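Local coordinates for MAGE domain-containing protein (Xenopus laevis, PDB 7DG2), which probably serves as the MAGE-family Nse3 subunit that pairs with Nse1 and shapes Nse4 within the DNA-binding Smc5/6 complex, at residues Q25-P29 with V151-Y155; L106-M111 with V186-V190; E118-W122 with V142-T147; K183-L187 with Q204-Q209. All blocks are in the same frame, centred on the assembly; numbering follows the deposited sequence.

Interaction 1 (Q25-P29 with V151-Y155); sequences QKKLP and VKQKY
Gln153 carries this contact through its amide nitrogen: NE2 donates to Lys26 O over 3.0 Å, and an N-H...O angle of 167° makes the bond nearly straight. The acceptor lies almost in the amide plane of Gln153, whereas the donor stands above the carbonyl plane of Lys26 and so does not meet a lone pair head on. With CG beside its own backbone N (chi1 -67°) and the chain extended from there, Gln153 lays its methylenes along the loop; CG comes within 3.5 Å of Lys27 O. The same oxygen receives a CA-H...O contact from Gln153 CA, 3.4 Å away. Further along, Leu28 CD2 rests 3.7 Å from Lys152 O, and the Pro29 and Lys154 side chains cross at about a right angle, CG to CG 3.5 Å. The backbone turn of 151-155 sets these groups in place: Lys154, with a positive phi of 66°, leaves the helical path in a Schellman motif. Arg176 adds a second shell, hydrogen-bonded from NE to Gln153 O and weakly from NH2 to Lys27 O, while the ammonium of Lys27 turns to Asp24 and to Thr65 of the Nse4 chain. The loop after helix 6-23 thus meets the helix end with one direct hydrogen bond and a thin apolar fringe, which implies a join between the two halves of the MAGE domain that relies largely on main-chain carbonyls as acceptors.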
loop_
_atom_site.group_PDB
_atom_site.type_symbol
_atom_site.label_atom_id
_atom_site.label_comp_id
_atom_site.label_asym_id
_atom_site.label_seq_id
_atom_site.Cartn_x
_atom_site.Cartn_y
_atom_site.Cartn_z
ATOM N N GLN B 25 7.523 1.354 4.207
ATOM C CA GLN B 25 6.070 1.521 4.141
ATOM C C GLN B 25 5.643 2.981 4.067
ATOM O O GLN B 25 4.617 3.284 3.447
ATOM C CB GLN B 25 5.386 0.847 5.331
ATOM C CG GLN B 25 5.271 -0.672 5.199
ATOM C CD GLN B 25 4.617 -1.302 6.413
ATOM O OE1 GLN B 25 4.633 -0.725 7.502
ATOM N NE2 GLN B 25 4.048 -2.490 6.236
ATOM N N LYS B 26 6.370 3.889 4.722
ATOM C CA LYS B 26 6.027 5.309 4.678
ATOM C C LYS B 26 7.089 6.136 3.965
ATOM O O LYS B 26 7.147 7.362 4.143
ATOM C CB LYS B 26 5.772 5.845 6.088
ATOM C CG LYS B 26 4.543 5.197 6.735
ATOM C CD LYS B 26 4.103 5.930 7.991
ATOM C CE LYS B 26 2.904 5.235 8.630
ATOM N NZ LYS B 26 1.715 5.218 7.749
ATOM N N LYS B 27 7.916 5.480 3.139
ATOM C CA LYS B 27 8.940 6.132 2.322
ATOM C C LYS B 27 9.917 6.943 3.170
ATOM O O LYS B 27 10.473 7.945 2.714
ATOM C CB LYS B 27 8.320 7.002 1.223
ATOM C CG LYS B 27 7.466 6.208 0.225
ATOM C CD LYS B 27 8.285 5.134 -0.466
ATOM C CE LYS B 27 7.400 4.279 -1.387
ATOM N NZ LYS B 27 8.196 3.261 -2.142
ATOM N N LEU B 28 10.136 6.513 4.412
ATOM C CA LEU B 28 11.274 7.040 5.154
ATOM C C LEU B 28 12.543 6.297 4.734
ATOM O O LEU B 28 12.527 5.070 4.600
ATOM C CB LEU B 28 11.052 6.890 6.661
ATOM C CG LEU B 28 9.816 7.599 7.207
ATOM C CD1 LEU B 28 9.696 7.405 8.722
ATOM C CD2 LEU B 28 9.860 9.076 6.834
ATOM N N PRO B 29 13.645 6.998 4.498
ATOM C CA PRO B 29 14.871 6.298 4.096
ATOM C C PRO B 29 15.334 5.329 5.172
ATOM O O PRO B 29 14.945 5.412 6.339
ATOM C CB PRO B 29 15.880 7.431 3.883
ATOM C CG PRO B 29 15.022 8.627 3.559
ATOM C CD PRO B 29 13.789 8.464 4.418
ATOM N N VAL B 151 9.372 16.278 3.630
ATOM C CA VAL B 151 10.760 16.551 3.975
ATOM C C VAL B 151 11.416 15.330 4.614
ATOM O O VAL B 151 12.557 14.981 4.273
ATOM C CB VAL B 151 10.826 17.799 4.880
ATOM C CG1 VAL B 151 12.241 18.037 5.344
ATOM C CG2 VAL B 151 10.343 19.008 4.099
ATOM N N LYS B 152 10.702 14.648 5.518
ATOM C CA LYS B 152 11.241 13.437 6.136
ATOM C C LYS B 152 11.371 12.299 5.131
ATOM O O LYS B 152 12.233 11.427 5.288
ATOM C CB LYS B 152 10.362 13.019 7.308
ATOM C CG LYS B 152 10.458 13.975 8.492
ATOM C CD LYS B 152 9.130 14.117 9.199
ATOM C CE LYS B 152 8.594 12.780 9.661
ATOM N NZ LYS B 152 7.220 12.930 10.238
ATOM N N GLN B 153 10.536 12.298 4.097
ATOM C CA GLN B 153 10.693 11.347 3.000
ATOM C C GLN B 153 11.841 11.713 2.073
ATOM O O GLN B 153 12.189 10.908 1.195
ATOM C CB GLN B 153 9.380 11.257 2.217
ATOM C CG GLN B 153 8.256 10.629 3.037
ATOM C CD GLN B 153 6.900 10.707 2.333
ATOM O OE1 GLN B 153 6.627 11.646 1.577
ATOM N NE2 GLN B 153 6.050 9.718 2.580
ATOM N N LYS B 154 12.449 12.894 2.259
ATOM C CA LYS B 154 13.524 13.423 1.418
ATOM C C LYS B 154 13.064 13.743 -0.001
ATOM O O LYS B 154 13.891 13.812 -0.915
ATOM C CB LYS B 154 14.734 12.486 1.353
ATOM C CG LYS B 154 15.238 12.031 2.705
ATOM C CD LYS B 154 15.676 13.187 3.550
ATOM C CE LYS B 154 16.566 12.686 4.684
ATOM N NZ LYS B 154 16.976 13.800 5.573
ATOM N N TYR B 155 11.759 13.952 -0.207
ATOM C CA TYR B 155 11.320 14.505 -1.485
ATOM C C TYR B 155 11.675 15.978 -1.601
ATOM O O TYR B 155 11.958 16.461 -2.697
ATOM C CB TYR B 155 9.813 14.344 -1.663
ATOM C CG TYR B 155 9.371 12.975 -2.118
ATOM C CD1 TYR B 155 9.807 12.453 -3.328
ATOM C CD2 TYR B 155 8.467 12.233 -1.360
ATOM C CE1 TYR B 155 9.371 11.206 -3.768
ATOM C CE2 TYR B 155 8.040 10.992 -1.775
ATOM C CZ TYR B 155 8.482 10.490 -2.979
ATOM O OH TYR B 155 8.050 9.244 -3.374
#

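Interaction 2 (L106-M111 with V186-V190); sequences LSLIFM and VLEFV
Two helices, 94-111 and 183-193, cross here in a buried helix-helix packing within what is probably the second winged-helix half of the MAGE fold; their short segments approach to 9.9 Å between axes at a signed angle of -107°. The interface is largely apolar. At its centre Val186 points at the first helix, and its CG1, placed opposite the backbone N, sits 3.6 Å from Ser107 OG. The Val186 and Phe110 side chains slide past each other in opposite directions, with Val186 CG1 4.2 Å from Phe110 CD2. The same ring then reaches obliquely to the next residue, where Phe110 CE2 lies 3.7 Å from Leu187 CB. Met111 comes in from one end of the first segment. Bends at chi2 and chi3 (-58° and -77°) fold its thioether back toward the second helix, so that SD lies 3.8 Å from Leu187 CD1, crossing that side chain at roughly a right angle, and CE meets Val190 CG1 tip to tip at 4.0 Å. The polar tip in this greasy surround, Ser107 OG, is satisfied by Met103 O, one turn back in its own helix. Nse4 closes around the crossing: Phe7 of the Nse4 chain packs on both Met111 and Val190, Phe12 of that chain packs on Ser107, and Tyr61 of that chain meets the Phe189 ring edge-to-face. The tightest approach between the two segments is from Val190, whose CG2 presses to 3.3 Å from Ser107 OG.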
loop_
_atom_site.group_PDB
_atom_site.type_symbol
_atom_site.label_atom_id
_atom_site.label_comp_id
_atom_site.label_asym_id
_atom_site.label_seq_id
_atom_site.Cartn_x
_atom_site.Cartn_y
_atom_site.Cartn_z
ATOM N N LEU B 106 7.512 20.325 -6.984
ATOM C CA LEU B 106 8.792 20.091 -7.654
ATOM C C LEU B 106 8.888 20.897 -8.941
ATOM O O LEU B 106 9.972 21.359 -9.317
ATOM C CB LEU B 106 8.972 18.601 -7.968
ATOM C CG LEU B 106 9.134 17.643 -6.775
ATOM C CD1 LEU B 106 9.144 16.197 -7.270
ATOM C CD2 LEU B 106 10.417 17.931 -6.018
ATOM N N SER B 107 7.766 21.031 -9.648
ATOM C CA SER B 107 7.745 21.776 -10.901
ATOM C C SER B 107 8.124 23.231 -10.675
ATOM O O SER B 107 8.983 23.771 -11.380
ATOM C CB SER B 107 6.366 21.683 -11.555
ATOM O OG SER B 107 6.091 20.358 -12.002
ATOM N N LEU B 108 7.499 23.878 -9.688
ATOM C CA LEU B 108 7.799 25.285 -9.428
ATOM C C LEU B 108 9.267 25.463 -9.069
ATOM O O LEU B 108 9.951 26.345 -9.602
ATOM C CB LEU B 108 6.895 25.823 -8.316
ATOM C CG LEU B 108 7.137 27.308 -7.992
ATOM C CD1 LEU B 108 6.777 28.164 -9.190
ATOM C CD2 LEU B 108 6.369 27.765 -6.744
ATOM N N ILE B 109 9.774 24.604 -8.189
ATOM C CA ILE B 109 11.162 24.707 -7.755
ATOM C C ILE B 109 12.101 24.604 -8.947
ATOM O O ILE B 109 12.971 25.454 -9.152
ATOM C CB ILE B 109 11.469 23.626 -6.707
ATOM C CG1 ILE B 109 10.652 23.848 -5.433
ATOM C CG2 ILE B 109 12.977 23.557 -6.438
ATOM C CD1 ILE B 109 10.748 22.673 -4.466
ATOM N N PHE B 110 11.936 23.559 -9.756
ATOM C CA PHE B 110 12.826 23.352 -10.890
ATOM C C PHE B 110 12.685 24.468 -11.922
ATOM O O PHE B 110 13.689 24.994 -12.419
ATOM C CB PHE B 110 12.541 21.980 -11.515
ATOM C CG PHE B 110 13.061 21.831 -12.918
ATOM C CD1 PHE B 110 14.424 21.843 -13.174
ATOM C CD2 PHE B 110 12.179 21.682 -13.982
ATOM C CE1 PHE B 110 14.909 21.713 -14.479
ATOM C CE2 PHE B 110 12.651 21.548 -15.284
ATOM C CZ PHE B 110 14.024 21.563 -15.528
ATOM N N MET B 111 11.448 24.848 -12.258
ATOM C CA MET B 111 11.242 25.803 -13.343
ATOM C C MET B 111 11.749 27.190 -12.978
ATOM O O MET B 111 12.098 27.966 -13.878
ATOM C CB MET B 111 9.761 25.855 -13.732
ATOM C CG MET B 111 9.213 24.557 -14.382
ATOM S SD MET B 111 10.088 24.038 -15.880
ATOM C CE MET B 111 9.411 25.191 -17.082
ATOM N N VAL B 186 10.363 16.050 -15.074
ATOM C CA VAL B 186 9.481 17.091 -14.551
ATOM C C VAL B 186 9.201 18.141 -15.629
ATOM O O VAL B 186 8.071 18.625 -15.771
ATOM C CB VAL B 186 10.082 17.711 -13.278
ATOM C CG1 VAL B 186 9.272 18.931 -12.851
ATOM C CG2 VAL B 186 10.103 16.670 -12.144
ATOM N N LEU B 187 10.222 18.483 -16.422
ATOM C CA LEU B 187 10.018 19.396 -17.540
ATOM C C LEU B 187 9.010 18.832 -18.531
ATOM O O LEU B 187 8.195 19.573 -19.100
ATOM C CB LEU B 187 11.349 19.679 -18.235
ATOM C CG LEU B 187 11.248 20.600 -19.457
ATOM C CD1 LEU B 187 10.603 21.931 -19.057
ATOM C CD2 LEU B 187 12.637 20.835 -20.047
ATOM N N GLU B 188 9.053 17.517 -18.753
ATOM C CA GLU B 188 8.096 16.888 -19.654
ATOM C C GLU B 188 6.681 16.956 -19.096
ATOM O O GLU B 188 5.723 17.143 -19.850
ATOM C CB GLU B 188 8.515 15.442 -19.927
ATOM C CG GLU B 188 9.719 15.363 -20.843
ATOM C CD GLU B 188 10.307 13.968 -20.989
ATOM O OE1 GLU B 188 9.790 13.005 -20.384
ATOM O OE2 GLU B 188 11.306 13.848 -21.727
ATOM N N PHE B 189 6.532 16.810 -17.777
ATOM C CA PHE B 189 5.231 16.969 -17.146
ATOM C C PHE B 189 4.727 18.399 -17.283
ATOM O O PHE B 189 3.584 18.630 -17.687
ATOM C CB PHE B 189 5.327 16.573 -15.669
ATOM C CG PHE B 189 4.104 16.909 -14.874
ATOM C CD1 PHE B 189 3.039 16.021 -14.810
ATOM C CD2 PHE B 189 4.017 18.112 -14.181
ATOM C CE1 PHE B 189 1.906 16.329 -14.071
ATOM C CE2 PHE B 189 2.889 18.427 -13.452
ATOM C CZ PHE B 189 1.832 17.533 -13.395
ATOM N N VAL B 190 5.573 19.372 -16.939
ATOM C CA VAL B 190 5.177 20.777 -17.033
ATOM C C VAL B 190 4.763 21.111 -18.462
ATOM O O VAL B 190 3.712 21.727 -18.700
ATOM C CB VAL B 190 6.325 21.676 -16.544
ATOM C CG1 VAL B 190 6.004 23.146 -16.791
ATOM C CG2 VAL B 190 6.583 21.420 -15.067
#

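Interaction 3 (E118-W122 with V142-T147); sequences ESAIW and VKKLVT
Trp122 reaches across to Val142, Lys143 and Val146, bridging helix segments whose axes are 12.8 Å apart at closest approach. From CB its CG leaves beside the backbone N (chi1 -65°), which swings the indole toward helix 142-152. On the five-membered ring, NE1 donates to Glu118 OE2 of its own helix over 3.0 Å; the N-H...O angle is 171°, the oxygen lies in the ring plane, and its anti lone pair is used. Along the benzo ring, CZ2 comes 4.2 Å from Lys143 CD, CZ3 meets Val142 CG1 at 4.0 Å, and the outermost atom, CH2, reaches Val146 CB at 4.0 Å. Val142 O lies at the ring edge in plane, 3.7 Å from CH2. The same Glu118 OE2 takes a second donor from the other helix: Lys143 NZ forms a salt bridge of 2.8 Å on the syn side, 26° out of the carboxylate plane. With two donors on OE2 and Tyr158 OH bonded to OE1, the buried carboxylate is fixed in rotation and probably held ionised. The indole thus packs between helices 118-127 and 142-152 with the salt bridge beside it, next to the sheet of strands 116-117, 169-173 and 156-160, consistent with the winged-helix half of a MAGE domain.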
loop_
_atom_site.group_PDB
_atom_site.type_symbol
_atom_site.label_atom_id
_atom_site.label_comp_id
_atom_site.label_asym_id
_atom_site.label_seq_id
_atom_site.Cartn_x
_atom_site.Cartn_y
_atom_site.Cartn_z
ATOM N N GLU B 118 9.359 29.590 0.349
ATOM C CA GLU B 118 8.115 29.034 0.875
ATOM C C GLU B 118 6.923 29.904 0.496
ATOM O O GLU B 118 5.855 29.387 0.144
ATOM C CB GLU B 118 8.189 28.864 2.398
ATOM C CG GLU B 118 6.895 28.303 2.986
ATOM C CD GLU B 118 7.026 27.800 4.417
ATOM O OE1 GLU B 118 8.042 28.110 5.077
ATOM O OE2 GLU B 118 6.102 27.087 4.882
ATOM N N SER B 119 7.093 31.231 0.536
ATOM C CA SER B 119 5.984 32.119 0.207
ATOM C C SER B 119 5.519 31.918 -1.230
ATOM O O SER B 119 4.315 31.945 -1.513
ATOM C CB SER B 119 6.381 33.578 0.450
ATOM O OG SER B 119 7.550 33.946 -0.273
ATOM N N ALA B 120 6.460 31.704 -2.155
ATOM C CA ALA B 120 6.083 31.469 -3.543
ATOM C C ALA B 120 5.306 30.170 -3.700
ATOM O O ALA B 120 4.396 30.089 -4.528
ATOM C CB ALA B 120 7.327 31.457 -4.429
ATOM N N ILE B 121 5.645 29.148 -2.915
ATOM C CA ILE B 121 4.943 27.875 -3.020
ATOM C C ILE B 121 3.505 28.009 -2.524
ATOM O O ILE B 121 2.563 27.549 -3.179
ATOM C CB ILE B 121 5.726 26.777 -2.275
ATOM C CG1 ILE B 121 6.947 26.390 -3.113
ATOM C CG2 ILE B 121 4.829 25.583 -1.956
ATOM C CD1 ILE B 121 7.736 25.240 -2.578
ATOM N N TRP B 122 3.299 28.649 -1.368
ATOM C CA TRP B 122 1.923 28.795 -0.900
ATOM C C TRP B 122 1.120 29.740 -1.785
ATOM O O TRP B 122 -0.089 29.556 -1.945
ATOM C CB TRP B 122 1.893 29.260 0.556
ATOM C CG TRP B 122 2.468 28.245 1.469
ATOM C CD1 TRP B 122 3.562 28.394 2.273
ATOM C CD2 TRP B 122 2.017 26.893 1.649
ATOM N NE1 TRP B 122 3.808 27.228 2.957
ATOM C CE2 TRP B 122 2.875 26.291 2.592
ATOM C CE3 TRP B 122 0.966 26.139 1.114
ATOM C CZ2 TRP B 122 2.714 24.971 3.018
ATOM C CZ3 TRP B 122 0.810 24.818 1.537
ATOM C CH2 TRP B 122 1.685 24.251 2.475
ATOM N N VAL B 142 -2.090 20.473 5.274
ATOM C CA VAL B 142 -1.182 20.572 4.131
ATOM C C VAL B 142 0.149 21.191 4.532
ATOM O O VAL B 142 1.188 20.896 3.921
ATOM C CB VAL B 142 -1.840 21.368 2.989
ATOM C CG1 VAL B 142 -0.975 21.294 1.739
ATOM C CG2 VAL B 142 -3.235 20.842 2.704
ATOM N N LYS B 143 0.147 22.066 5.542
ATOM C CA LYS B 143 1.395 22.576 6.091
ATOM C C LYS B 143 2.280 21.433 6.574
ATOM O O LYS B 143 3.485 21.405 6.300
ATOM C CB LYS B 143 1.105 23.549 7.239
ATOM C CG LYS B 143 2.347 24.021 7.972
ATOM C CD LYS B 143 3.111 25.080 7.193
ATOM C CE LYS B 143 4.121 25.778 8.092
ATOM N NZ LYS B 143 4.839 26.873 7.397
ATOM N N LYS B 144 1.692 20.480 7.299
ATOM C CA LYS B 144 2.471 19.347 7.787
ATOM C C LYS B 144 2.866 18.411 6.648
ATOM O O LYS B 144 3.978 17.872 6.639
ATOM C CB LYS B 144 1.687 18.590 8.854
ATOM C CG LYS B 144 2.512 17.552 9.592
ATOM C CD LYS B 144 1.887 17.186 10.929
ATOM C CE LYS B 144 0.495 16.629 10.747
ATOM N NZ LYS B 144 0.496 15.458 9.827
ATOM N N LEU B 145 1.963 18.190 5.689
ATOM C CA LEU B 145 2.291 17.330 4.553
ATOM C C LEU B 145 3.496 17.866 3.793
ATOM O O LEU B 145 4.426 17.113 3.472
ATOM C CB LEU B 145 1.082 17.204 3.621
ATOM C CG LEU B 145 1.320 16.432 2.317
ATOM C CD1 LEU B 145 1.735 15.005 2.635
ATOM C CD2 LEU B 145 0.070 16.451 1.441
ATOM N N VAL B 146 3.505 19.173 3.513
ATOM C CA VAL B 146 4.539 19.754 2.657
ATOM C C VAL B 146 5.838 20.008 3.418
ATOM O O VAL B 146 6.929 19.734 2.902
ATOM C CB VAL B 146 4.010 21.036 1.988
ATOM C CG1 VAL B 146 5.125 21.725 1.231
ATOM C CG2 VAL B 146 2.844 20.702 1.044
ATOM N N THR B 147 5.766 20.544 4.644
ATOM C CA THR B 147 6.977 20.936 5.359
ATOM C C THR B 147 7.535 19.848 6.266
ATOM O O THR B 147 8.677 19.976 6.725
ATOM C CB THR B 147 6.735 22.199 6.209
ATOM O OG1 THR B 147 5.841 21.898 7.291
ATOM C CG2 THR B 147 6.149 23.304 5.355
#

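Interaction 4 (K183-L187 with Q204-Q209); sequences KMKVL and QYKDAQ
Segments 183-187 and 204-209 run roughly antiparallel, at 148° with axes 8.7 Å apart, and the nearest CA atoms, those of Lys183 and Ala208, are 4.9 Å from each other. Ala208, with only a methyl, is consistent with that closeness: its CB lies 3.6 Å from Met184 N, and a water links the same amide N to Ala208 O. Met184 bends at chi2 and chi3, which carries its methyl over one face of the Tyr205 ring; CE sits 4.1 Å from the ring centroid, 21° off the normal, a CH-pi contact, while SD makes an oblique Met-aromatic contact. Leu187 CD2 adds to the apolar seam at 3.6 Å from Tyr205 CA. On the other flank the extended chain of Lys183 brings NZ to 3.1 Å from Asp207 OD2, on the syn side but 34° out of the carboxylate plane, with a weaker bond to OD1. Asn114 ND2 also bonds to OD2, a second partner that should help hold the aspartate's orientation. Gln204 turns instead to Thr5 of the Nse4 chain and to Met111 O. Helices 183-193 and 202-209, consecutive and roughly antiparallel, form a helical hairpin, joined here by the Met184-Tyr205 contact and a flanking salt bridge.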
loop_
_atom_site.group_PDB
_atom_site.type_symbol
_atom_site.label_atom_id
_atom_site.label_comp_id
_atom_site.label_asym_id
_atom_site.label_seq_id
_atom_site.Cartn_x
_atom_site.Cartn_y
_atom_site.Cartn_z
ATOM N N LYS B 183 15.011 16.069 -13.605
ATOM C CA LYS B 183 14.636 17.381 -14.121
ATOM C C LYS B 183 13.945 17.270 -15.477
ATOM O O LYS B 183 12.951 17.961 -15.726
ATOM C CB LYS B 183 15.869 18.280 -14.217
ATOM C CG LYS B 183 16.411 18.737 -12.868
ATOM C CD LYS B 183 17.648 19.596 -13.079
ATOM C CE LYS B 183 18.165 20.165 -11.775
ATOM N NZ LYS B 183 19.424 20.966 -12.008
ATOM N N MET B 184 14.441 16.395 -16.363
ATOM C CA MET B 184 13.837 16.291 -17.691
ATOM C C MET B 184 12.434 15.707 -17.609
ATOM O O MET B 184 11.526 16.161 -18.313
ATOM C CB MET B 184 14.722 15.456 -18.620
ATOM C CG MET B 184 14.252 15.436 -20.069
ATOM S SD MET B 184 14.248 17.090 -20.798
ATOM C CE MET B 184 16.002 17.323 -21.120
ATOM N N LYS B 185 12.229 14.707 -16.744
ATOM C CA LYS B 185 10.884 14.172 -16.567
ATOM C C LYS B 185 9.924 15.234 -16.041
ATOM O O LYS B 185 8.782 15.321 -16.498
ATOM C CB LYS B 185 10.915 12.968 -15.616
ATOM C CG LYS B 185 11.559 11.718 -16.185
ATOM C CD LYS B 185 10.683 11.066 -17.242
ATOM C CE LYS B 185 11.189 9.655 -17.570
ATOM N NZ LYS B 185 10.520 9.066 -18.763
ATOM N N VAL B 186 10.363 16.050 -15.074
ATOM C CA VAL B 186 9.481 17.091 -14.551
ATOM C C VAL B 186 9.201 18.141 -15.629
ATOM O O VAL B 186 8.071 18.625 -15.771
ATOM C CB VAL B 186 10.082 17.711 -13.278
ATOM C CG1 VAL B 186 9.272 18.931 -12.851
ATOM C CG2 VAL B 186 10.103 16.670 -12.144
ATOM N N LEU B 187 10.222 18.483 -16.422
ATOM C CA LEU B 187 10.018 19.396 -17.540
ATOM C C LEU B 187 9.010 18.832 -18.531
ATOM O O LEU B 187 8.195 19.573 -19.100
ATOM C CB LEU B 187 11.349 19.679 -18.235
ATOM C CG LEU B 187 11.248 20.600 -19.457
ATOM C CD1 LEU B 187 10.603 21.931 -19.057
ATOM C CD2 LEU B 187 12.637 20.835 -20.047
ATOM N N GLN B 204 15.358 25.903 -19.013
ATOM C CA GLN B 204 15.136 24.728 -18.179
ATOM C C GLN B 204 15.531 23.449 -18.910
ATOM O O GLN B 204 16.048 22.508 -18.290
ATOM C CB GLN B 204 13.672 24.709 -17.735
ATOM C CG GLN B 204 13.292 25.907 -16.824
ATOM C CD GLN B 204 12.931 27.197 -17.576
ATOM O OE1 GLN B 204 13.070 27.296 -18.797
ATOM N NE2 GLN B 204 12.447 28.189 -16.833
ATOM N N TYR B 205 15.325 23.409 -20.226
ATOM C CA TYR B 205 15.759 22.257 -21.010
ATOM C C TYR B 205 17.264 22.045 -20.902
ATOM O O TYR B 205 17.728 20.912 -20.740
ATOM C CB TYR B 205 15.348 22.445 -22.468
ATOM C CG TYR B 205 15.546 21.220 -23.315
ATOM C CD1 TYR B 205 14.540 20.271 -23.433
ATOM C CD2 TYR B 205 16.722 21.023 -24.025
ATOM C CE1 TYR B 205 14.711 19.151 -24.219
ATOM C CE2 TYR B 205 16.899 19.906 -24.809
ATOM C CZ TYR B 205 15.891 18.975 -24.902
ATOM O OH TYR B 205 16.061 17.860 -25.690
ATOM N N LYS B 206 18.049 23.121 -21.000
ATOM C CA LYS B 206 19.492 22.954 -20.880
ATOM C C LYS B 206 19.872 22.497 -19.478
ATOM O O LYS B 206 20.750 21.643 -19.316
ATOM C CB LYS B 206 20.215 24.253 -21.247
ATOM C CG LYS B 206 21.732 24.102 -21.294
ATOM C CD LYS B 206 22.407 25.240 -22.051
ATOM C CE LYS B 206 23.912 25.003 -22.166
ATOM N NZ LYS B 206 24.572 25.984 -23.082
ATOM N N ASP B 207 19.205 23.040 -18.452
ATOM C CA ASP B 207 19.484 22.612 -17.086
ATOM C C ASP B 207 19.150 21.137 -16.894
ATOM O O ASP B 207 19.864 20.415 -16.189
ATOM C CB ASP B 207 18.709 23.481 -16.100
ATOM C CG ASP B 207 19.070 23.191 -14.658
ATOM O OD1 ASP B 207 20.272 23.022 -14.360
ATOM O OD2 ASP B 207 18.157 23.140 -13.819
ATOM N N ALA B 208 18.083 20.666 -17.538
ATOM C CA ALA B 208 17.685 19.270 -17.394
ATOM C C ALA B 208 18.620 18.320 -18.129
ATOM O O ALA B 208 18.702 17.142 -17.764
ATOM C CB ALA B 208 16.244 19.091 -17.887
ATOM N N GLN B 209 19.335 18.802 -19.150
ATOM C CA GLN B 209 20.256 17.940 -19.883
ATOM C C GLN B 209 21.550 17.694 -19.120
ATOM O O GLN B 209 22.143 16.619 -19.254
ATOM C CB GLN B 209 20.569 18.544 -21.254
ATOM C CG GLN B 209 19.401 18.546 -22.219
ATOM C CD GLN B 209 19.833 18.405 -23.667
ATOM O OE1 GLN B 209 20.565 19.242 -24.193
ATOM N NE2 GLN B 209 19.382 17.335 -24.319
HETATM O O HOH W 1 17.272 15.371 -16.145
#

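How the interactions relate
Interaction 1 lies about 6 Å from the centre of the chain, where the N-terminal loop meets helix 142-152; interaction 3 uses the same helix 16 Å away between centres, and its segments fall between those of interaction 1 in sequence. Interactions 2 and 4 are closest, 8 Å between centres, sharing Val186 and Leu187 on helix 183-193, and Phe110 packs on Lys183 between them. Tyr155 packs on Leu106, linking interactions 1 and 2; Leu108 of helix 94-111 packs on Ala120 and Ile121, linking 2 to 3, whereas interaction 4 touches neither 1 nor 3. Interactions 2 to 4 thus lie within the C-terminal half, interaction 1 joins it to the N-terminal half, and Nse4 reaches interactions 1, 2 and 4.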